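Long-range contacts in cystalysin (Treponema denticola, PDB 1C7N), which is a pyridoxal-5'-phosphate-dependent enzyme of the class I and II aminotransferase family, present as a two-chain assembly: residues 204-209 / 323-328; 209-214 / 297-302. All blocks are in the same frame, centred on the assembly; numbering follows the deposited sequence.

Interaction 1: 204-209 / 323-328. With PLP (pyridoxal-5'-phosphate), chain I.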
# COMPACT_ATOMS: atom_id res chain seq x y z
N GLU A 204 4.69 -13.54 -12.79
CA GLU A 204 5.94 -13.43 -13.53
C GLU A 204 6.78 -12.27 -13.01
O GLU A 204 7.42 -11.55 -13.79
CB GLU A 204 5.63 -13.27 -15.03
CG GLU A 204 4.48 -14.17 -15.50
CD GLU A 204 4.40 -14.35 -17.01
OE1 GLU A 204 4.97 -13.52 -17.76
OE2 GLU A 204 3.74 -15.31 -17.46
N ILE A 205 6.78 -12.09 -11.69
CA ILE A 205 7.54 -10.99 -11.11
C ILE A 205 9.03 -11.09 -11.39
O ILE A 205 9.72 -10.08 -11.43
CB ILE A 205 7.30 -10.87 -9.59
CG1 ILE A 205 7.85 -9.53 -9.10
CG2 ILE A 205 7.99 -12.02 -8.85
CD1 ILE A 205 7.54 -9.20 -7.68
N HIS A 206 9.53 -12.31 -11.58
CA HIS A 206 10.94 -12.52 -11.87
C HIS A 206 11.23 -12.54 -13.37
O HIS A 206 12.32 -12.95 -13.77
CB HIS A 206 11.43 -13.86 -11.32
CG HIS A 206 11.39 -13.98 -9.82
ND1 HIS A 206 10.31 -14.49 -9.14
CD2 HIS A 206 12.33 -13.71 -8.89
CE1 HIS A 206 10.59 -14.54 -7.85
NE2 HIS A 206 11.81 -14.07 -7.67
N PHE A 207 10.30 -12.10 -14.21
CA PHE A 207 10.57 -12.21 -15.64
C PHE A 207 11.68 -11.36 -16.26
O PHE A 207 12.01 -11.56 -17.43
CB PHE A 207 9.26 -12.15 -16.48
CG PHE A 207 8.64 -10.77 -16.60
CD1 PHE A 207 7.50 -10.61 -17.39
CD2 PHE A 207 9.16 -9.66 -15.95
CE1 PHE A 207 6.89 -9.36 -17.54
CE2 PHE A 207 8.55 -8.41 -16.09
CZ PHE A 207 7.42 -8.26 -16.89
N ASP A 208 12.28 -10.44 -15.50
CA ASP A 208 13.38 -9.63 -16.03
C ASP A 208 14.71 -10.20 -15.56
O ASP A 208 15.77 -9.76 -16.01
CB ASP A 208 13.30 -8.17 -15.57
CG ASP A 208 12.05 -7.48 -16.02
OD1 ASP A 208 11.71 -7.57 -17.22
OD2 ASP A 208 11.40 -6.83 -15.18
N LEU A 209 14.66 -11.14 -14.62
CA LEU A 209 15.87 -11.74 -14.07
C LEU A 209 16.13 -13.12 -14.67
O LEU A 209 15.95 -14.15 -14.01
CB LEU A 209 15.74 -11.83 -12.54
CG LEU A 209 15.64 -10.45 -11.86
CD1 LEU A 209 15.05 -10.58 -10.47
CD2 LEU A 209 17.01 -9.80 -11.81
N GLU A 323 18.04 -20.94 -14.42
CA GLU A 323 17.68 -20.30 -15.68
C GLU A 323 17.18 -18.87 -15.46
O GLU A 323 17.36 -17.99 -16.31
CB GLU A 323 16.61 -21.12 -16.40
CG GLU A 323 16.89 -22.63 -16.39
CD GLU A 323 15.87 -23.43 -17.19
OE1 GLU A 323 14.68 -23.05 -17.20
OE2 GLU A 323 16.27 -24.45 -17.80
N GLY A 324 16.56 -18.64 -14.30
CA GLY A 324 16.02 -17.33 -13.97
C GLY A 324 15.98 -17.07 -12.48
O GLY A 324 16.19 -17.99 -11.69
N THR A 325 15.66 -15.83 -12.11
CA THR A 325 15.63 -15.36 -10.72
C THR A 325 17.09 -15.33 -10.25
O THR A 325 17.97 -15.83 -10.95
CB THR A 325 14.86 -16.32 -9.74
OG1 THR A 325 15.71 -17.43 -9.40
CG2 THR A 325 13.56 -16.83 -10.35
N TYR A 326 17.34 -14.73 -9.09
CA TYR A 326 18.69 -14.71 -8.54
C TYR A 326 18.73 -15.62 -7.31
O TYR A 326 19.59 -15.47 -6.44
CB TYR A 326 19.15 -13.29 -8.17
CG TYR A 326 18.25 -12.48 -7.25
CD1 TYR A 326 17.58 -11.35 -7.72
CD2 TYR A 326 18.11 -12.81 -5.89
CE1 TYR A 326 16.80 -10.56 -6.88
CE2 TYR A 326 17.32 -12.02 -5.04
CZ TYR A 326 16.67 -10.90 -5.55
OH TYR A 326 15.87 -10.12 -4.74
N LEU A 327 17.81 -16.57 -7.27
CA LEU A 327 17.68 -17.52 -6.16
C LEU A 327 18.08 -18.94 -6.61
O LEU A 327 17.37 -19.57 -7.39
CB LEU A 327 16.24 -17.50 -5.65
CG LEU A 327 15.71 -16.10 -5.29
CD1 LEU A 327 14.20 -16.11 -5.11
CD2 LEU A 327 16.39 -15.63 -4.01
N GLN A 328 19.21 -19.43 -6.11
CA GLN A 328 19.73 -20.74 -6.49
C GLN A 328 19.27 -21.86 -5.55
O GLN A 328 19.21 -21.68 -4.34
CB GLN A 328 21.26 -20.66 -6.56
CG GLN A 328 21.96 -21.89 -7.13
CD GLN A 328 23.42 -21.59 -7.48
OE1 GLN A 328 24.01 -20.67 -6.93
NE2 GLN A 328 23.99 -22.38 -8.39
N1 PLP I . 5.90 -13.63 -6.18
C2 PLP I . 7.09 -14.39 -6.12
C2A PLP I . 7.06 -15.70 -6.88
C3 PLP I . 8.22 -13.76 -5.42
O3 PLP I . 9.28 -14.57 -5.31
C4 PLP I . 8.08 -12.45 -4.90
C4A PLP I . 9.21 -11.76 -4.29
C5 PLP I . 6.77 -11.75 -5.07
C6 PLP I . 5.71 -12.37 -5.67
C5A PLP I . 6.78 -10.25 -4.83
O4P PLP I . 5.95 -9.63 -3.93
P PLP I . 6.10 -8.01 -3.96
O1P PLP I . 5.42 -7.62 -2.73
O2P PLP I . 5.39 -7.49 -5.20
O3P PLP I . 7.51 -7.61 -3.96
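The imidazole of H206 meets the methyl group of T325 face on. T325 CG2 lies 3.5 Å above the plane of the H206 ring, displaced toward the rim, nearest to H206 CG and 26° off the normal through the ring centre, a CH-pi contact. H206 CG stands anti to its own carbonyl carbon (chi1 -65°), which places the start of the ring beside the backbone N. L327 CD1 approaches H206 NE2 to 4.1 Å, obliquely to the ring, the leucine chain running across the histidine at about a right angle. T325 OG1 points back onto its own segment: it accepts the backbone N-H of L327 (T325 OG1 to L327 N 3.1 Å), closing an ST turn that leads into strand 327-331. L209 supplies the backbone link, as T325 N donates to L209 O at 2.6 Å. L209 CD1 also touches Y326 CD1 at 3.8 Å. The opposing 204-209 segment is folded into two successive type I turns, E204 to F207 and H206 to L209, which bring H206 and L209 to the same partner. All touching residues are buried, and K238 of the ligand pocket packs against both H206 and Y326. I205 and H206 belong to the PLP site. I205 CG2 sits beneath the pyridine ring, 3.7 Å from PLP C2, while PLP C2A lies in the plane of the H206 ring, at its edge. An aspartate ending a central strand, here D203, followed two residues later by an apolar side chain under the PLP ring, is usual in fold-type I PLP enzymes.

Interaction 2: 209-214 / 297-302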
# COMPACT_ATOMS: atom_id res chain seq x y z
N LEU A 209 14.66 -11.14 -14.62
CA LEU A 209 15.87 -11.74 -14.07
C LEU A 209 16.13 -13.12 -14.67
O LEU A 209 15.95 -14.15 -14.01
CB LEU A 209 15.74 -11.83 -12.54
CG LEU A 209 15.64 -10.45 -11.86
CD1 LEU A 209 15.05 -10.58 -10.47
CD2 LEU A 209 17.01 -9.80 -11.81
N ILE A 210 16.56 -13.11 -15.93
CA ILE A 210 16.84 -14.34 -16.67
C ILE A 210 18.34 -14.48 -16.89
O ILE A 210 19.02 -13.52 -17.24
CB ILE A 210 16.15 -14.30 -18.05
CG1 ILE A 210 14.67 -13.95 -17.89
CG2 ILE A 210 16.30 -15.65 -18.75
CD1 ILE A 210 13.89 -14.92 -17.02
N MET A 211 18.87 -15.69 -16.68
CA MET A 211 20.29 -15.92 -16.88
C MET A 211 20.58 -16.01 -18.38
O MET A 211 19.71 -16.35 -19.18
CB MET A 211 20.73 -17.21 -16.18
CG MET A 211 20.66 -17.15 -14.66
SD MET A 211 21.63 -15.79 -13.97
CE MET A 211 20.32 -14.62 -13.58
N PRO A 212 21.83 -15.70 -18.78
CA PRO A 212 22.23 -15.75 -20.19
C PRO A 212 21.86 -17.06 -20.87
O PRO A 212 22.03 -18.14 -20.30
CB PRO A 212 23.74 -15.54 -20.11
CG PRO A 212 23.88 -14.61 -18.94
CD PRO A 212 22.94 -15.25 -17.93
N GLY A 213 21.35 -16.96 -22.10
CA GLY A 213 20.97 -18.14 -22.85
C GLY A 213 19.49 -18.49 -22.78
O GLY A 213 18.93 -19.02 -23.74
N TYR A 214 18.85 -18.20 -21.66
CA TYR A 214 17.44 -18.52 -21.52
C TYR A 214 16.54 -17.38 -21.97
O TYR A 214 16.96 -16.22 -22.01
CB TYR A 214 17.14 -18.92 -20.07
CG TYR A 214 18.00 -20.10 -19.66
CD1 TYR A 214 19.22 -19.90 -19.02
CD2 TYR A 214 17.64 -21.40 -20.02
CE1 TYR A 214 20.07 -20.98 -18.75
CE2 TYR A 214 18.47 -22.48 -19.75
CZ TYR A 214 19.68 -22.26 -19.12
OH TYR A 214 20.52 -23.32 -18.88
N LYS A 297 24.89 -9.94 -14.62
CA LYS A 297 26.24 -10.47 -14.80
C LYS A 297 26.80 -10.96 -13.47
O LYS A 297 27.35 -12.05 -13.39
CB LYS A 297 27.17 -9.40 -15.40
CG LYS A 297 26.91 -9.13 -16.87
CD LYS A 297 27.85 -8.08 -17.43
CE LYS A 297 27.70 -7.96 -18.94
NZ LYS A 297 27.97 -9.27 -19.60
N VAL A 298 26.65 -10.15 -12.42
CA VAL A 298 27.15 -10.54 -11.10
C VAL A 298 26.43 -11.78 -10.57
O VAL A 298 27.05 -12.67 -9.99
CB VAL A 298 26.98 -9.38 -10.09
CG1 VAL A 298 27.48 -9.82 -8.72
CG2 VAL A 298 27.75 -8.15 -10.57
N ILE A 299 25.11 -11.85 -10.79
CA ILE A 299 24.32 -12.99 -10.34
C ILE A 299 24.81 -14.25 -11.04
O ILE A 299 24.99 -15.29 -10.41
CB ILE A 299 22.82 -12.77 -10.65
CG1 ILE A 299 22.31 -11.57 -9.86
CG2 ILE A 299 22.02 -14.02 -10.29
CD1 ILE A 299 20.93 -11.10 -10.28
N ASP A 300 25.02 -14.14 -12.35
CA ASP A 300 25.51 -15.27 -13.15
C ASP A 300 26.88 -15.69 -12.61
O ASP A 300 27.18 -16.89 -12.48
CB ASP A 300 25.58 -14.85 -14.62
CG ASP A 300 26.07 -15.96 -15.54
OD1 ASP A 300 25.75 -17.14 -15.31
OD2 ASP A 300 26.77 -15.64 -16.52
N LYS A 301 27.72 -14.72 -12.28
CA LYS A 301 29.04 -15.03 -11.72
C LYS A 301 28.88 -15.78 -10.39
O LYS A 301 29.56 -16.78 -10.14
CB LYS A 301 29.86 -13.75 -11.49
CG LYS A 301 30.44 -13.12 -12.76
CD LYS A 301 31.49 -14.04 -13.41
CE LYS A 301 32.23 -13.35 -14.55
NZ LYS A 301 31.33 -12.96 -15.68
N ASN A 302 27.97 -15.30 -9.55
CA ASN A 302 27.73 -15.91 -8.25
C ASN A 302 27.18 -17.34 -8.26
O ASN A 302 27.59 -18.16 -7.45
CB ASN A 302 26.84 -15.00 -7.40
CG ASN A 302 27.57 -13.74 -6.95
OD1 ASN A 302 28.79 -13.63 -7.08
ND2 ASN A 302 26.82 -12.79 -6.41
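M211 and D300 mark the closest backbone approach, their CA atoms 6.4 Å apart, where the irregular 209-214 segment passes one side of helix 289-313 and then reverses in a type II turn from M211 to Y214. The thioether of M211 carries the contact. Its chain is bent at both chi2 and chi3, and M211 CE ends 3.8 Å from I299 CG2, the methionine crossing the isoleucine at about a right angle. The sulfur lies over the backbone of the next helical residue, with M211 SD 4.0 Å from D300 CA, and touches D300 CB as well. One side chain thus spans two consecutive residues of the helix. I299 is reached a second time by the more distant L209, whose CD2 is 4.4 Å from I299 CD1. At the outer margin the ring of P212 leans on the carboxylate of D300: P212 CG is 3.9 Å from D300 OD2, and P212 CD is 4.0 Å from D300 CG. D300 CG is anti to its backbone N (chi1 -179°), which carries the carboxylate carbon out to the proline. The other oxygen, D300 OD1, is engaged on the helix itself, by a hydrogen bond from Q303 NE2 and a salt bridge to R304 NE. Y214 N closes the turn onto M211 O at 3.2 Å. No hydrogen bond joins the two segments, so apolar and van der Waals contacts make this junction: a methionine and a leucine against buried I299, and a proline ring against the carboxylate of an acid whose other oxygen is held within its own helix.

Interactions 1 and 2 share L209 and form one continuous packing region, their centres 9 Å apart. L209 serves both, and its partners Y326 and I299 also touch each other, Y326 CB to I299 CD1 at 3.5 Å. The backbone joins them as well: E323 O probably accepts a hydrogen bond from M211 N at 2.8 Å, two residues along each chain segment from the L209-T325 bond. Only interaction 1 includes residues of the PLP pocket, I205 and H206. Interaction 2 lies further out, the side chain of its L209 being about 9 Å from PLP, and ties the same loop to helix 289-313.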